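Probable thiosulfate sulfurtransferase (Thermus thermophilus, PDB 2EG4) probably transfers sulfur from thiosulfate to an acceptor such as cyanide, as a tandem rhodanese-like protein that also binds zinc. Local coordinates at residues C151-R157 against M218-Q223. Residue numbers count along the deposited sequence, not the author numbering.
Sequences CCPRGGR and MHEWLQ. With ZN (zinc ion), chain C; SO4 (sulfate ion), chain E.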
# COMPACT_ATOMS: atom_id res chain seq x y z
N CYS A 151 6.30 -2.93 -18.80
CA CYS A 151 7.25 -1.93 -18.33
C CYS A 151 8.51 -2.60 -17.76
O CYS A 151 9.49 -1.93 -17.45
CB CYS A 151 6.59 -1.06 -17.25
SG CYS A 151 5.92 -2.04 -15.89
N CYS A 152 8.47 -3.93 -17.61
CA CYS A 152 9.63 -4.65 -17.06
C CYS A 152 10.39 -5.46 -18.14
O CYS A 152 9.82 -5.81 -19.16
CB CYS A 152 9.19 -5.59 -15.92
SG CYS A 152 8.93 -4.78 -14.27
N PRO A 153 11.68 -5.78 -17.89
CA PRO A 153 12.52 -6.54 -18.84
C PRO A 153 12.15 -8.00 -19.10
O PRO A 153 12.29 -8.48 -20.22
CB PRO A 153 13.92 -6.44 -18.23
CG PRO A 153 13.87 -5.18 -17.45
CD PRO A 153 12.50 -5.20 -16.83
N ARG A 154 11.70 -8.70 -18.07
CA ARG A 154 11.38 -10.12 -18.22
C ARG A 154 10.60 -10.64 -17.02
O ARG A 154 10.32 -9.90 -16.08
CB ARG A 154 12.68 -10.91 -18.34
CG ARG A 154 13.65 -10.59 -17.23
CD ARG A 154 15.00 -11.26 -17.43
NE ARG A 154 15.96 -10.82 -16.43
CZ ARG A 154 15.76 -10.91 -15.12
NH1 ARG A 154 14.62 -11.41 -14.66
NH2 ARG A 154 16.69 -10.49 -14.27
N GLY A 155 10.25 -11.93 -17.07
CA GLY A 155 9.53 -12.54 -15.97
C GLY A 155 10.49 -13.03 -14.91
O GLY A 155 11.62 -13.44 -15.19
N GLY A 156 10.06 -13.00 -13.66
CA GLY A 156 10.94 -13.46 -12.61
C GLY A 156 10.46 -13.11 -11.23
O GLY A 156 9.44 -12.44 -11.08
N ARG A 157 11.19 -13.61 -10.24
CA ARG A 157 10.89 -13.40 -8.83
C ARG A 157 12.20 -13.20 -8.10
O ARG A 157 13.28 -13.48 -8.63
CB ARG A 157 10.20 -14.64 -8.26
CG ARG A 157 11.05 -15.89 -8.40
CD ARG A 157 10.51 -17.07 -7.58
NE ARG A 157 11.34 -18.27 -7.74
CZ ARG A 157 11.30 -19.08 -8.79
NH1 ARG A 157 10.45 -18.84 -9.78
NH2 ARG A 157 12.08 -20.15 -8.84
N MET A 218 9.11 -5.74 -7.55
CA MET A 218 9.76 -6.31 -8.74
C MET A 218 10.18 -5.30 -9.82
O MET A 218 11.20 -5.48 -10.50
CB MET A 218 8.87 -7.40 -9.35
CG MET A 218 9.62 -8.60 -9.92
SD MET A 218 10.66 -9.50 -8.70
CE MET A 218 11.91 -10.07 -9.82
N HIS A 219 9.41 -4.23 -10.00
CA HIS A 219 9.80 -3.24 -10.99
C HIS A 219 11.17 -2.67 -10.62
O HIS A 219 12.10 -2.66 -11.43
CB HIS A 219 8.76 -2.11 -11.10
CG HIS A 219 9.02 -1.16 -12.22
ND1 HIS A 219 8.55 -1.37 -13.50
CD2 HIS A 219 9.75 -0.02 -12.28
CE1 HIS A 219 8.97 -0.40 -14.29
NE2 HIS A 219 9.70 0.43 -13.58
N GLU A 220 11.32 -2.21 -9.37
CA GLU A 220 12.61 -1.65 -8.97
C GLU A 220 13.70 -2.71 -9.02
O GLU A 220 14.79 -2.46 -9.51
CB GLU A 220 12.54 -1.09 -7.57
CG GLU A 220 13.89 -0.56 -7.13
CD GLU A 220 13.92 -0.17 -5.69
OE1 GLU A 220 13.39 -0.93 -4.85
OE2 GLU A 220 14.49 0.91 -5.38
N TRP A 221 13.38 -3.90 -8.51
CA TRP A 221 14.36 -4.99 -8.46
C TRP A 221 14.98 -5.24 -9.82
O TRP A 221 16.19 -5.40 -9.95
CB TRP A 221 13.69 -6.26 -7.90
CG TRP A 221 14.66 -7.40 -7.61
CD1 TRP A 221 15.08 -8.38 -8.47
CD2 TRP A 221 15.31 -7.67 -6.35
NE1 TRP A 221 15.95 -9.25 -7.82
CE2 TRP A 221 16.11 -8.83 -6.53
CE3 TRP A 221 15.30 -7.04 -5.10
CZ2 TRP A 221 16.89 -9.37 -5.49
CZ3 TRP A 221 16.07 -7.57 -4.07
CH2 TRP A 221 16.85 -8.73 -4.27
N LEU A 222 14.15 -5.26 -10.86
CA LEU A 222 14.65 -5.49 -12.21
C LEU A 222 15.39 -4.27 -12.77
O LEU A 222 16.41 -4.42 -13.43
CB LEU A 222 13.50 -5.87 -13.15
CG LEU A 222 12.91 -7.27 -12.90
CD1 LEU A 222 11.69 -7.49 -13.79
CD2 LEU A 222 13.98 -8.34 -13.17
N GLN A 223 14.90 -3.07 -12.49
CA GLN A 223 15.59 -1.88 -12.99
C GLN A 223 17.02 -1.83 -12.44
O GLN A 223 17.95 -1.40 -13.12
CB GLN A 223 14.83 -0.61 -12.60
CG GLN A 223 13.56 -0.40 -13.43
CD GLN A 223 13.85 -0.42 -14.93
OE1 GLN A 223 14.76 0.25 -15.41
NE2 GLN A 223 13.06 -1.19 -15.68
ZN ZN C . 7.42 -2.98 -14.33
S SO4 E . 14.30 -20.00 -5.91
O1 SO4 E . 14.70 -20.42 -7.29
O2 SO4 E . 13.39 -21.04 -5.31
O3 SO4 E . 15.53 -19.86 -5.06
O4 SO4 E . 13.57 -18.69 -5.96
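A Cys2His2 zinc site joins the loop 151-157 to the helix segment 218-223 in the second rhodanese-like domain. No hydrogen bond crosses between them; the two segments bury 465 Å² between them, both sides summed, and are joined by shared zinc coordination and by packing. Cys151 SG and Cys152 SG, from adjacent residues, lie 2.4 and 2.3 Å from ZN, His219 ND1 lies 2.1 Å from it, and His192 completes the site. The apolar part of the contact centres on Leu222 and begins at Cys152 itself, whose CB is 3.8 Å from Leu222 CD1; Pro153 CD is 3.9 Å from Leu222 CB, and the Arg154 guanidinium lays one face over Leu222 CD2, with Arg154 NH1 3.5 Å from Leu222 CD2. Gly156, at phi/psi 168/175°, has a backbone where a CB would collide with the preceding carbonyl oxygen; its own O lies 3.6 Å from Met218 CE. Arg157 meets the same methyl through its backbone, C to Met218 CE 3.6 Å, while its CA-to-CB bond points away from the helix and its NE donates a 2.9 Å hydrogen bond to sulfate O4.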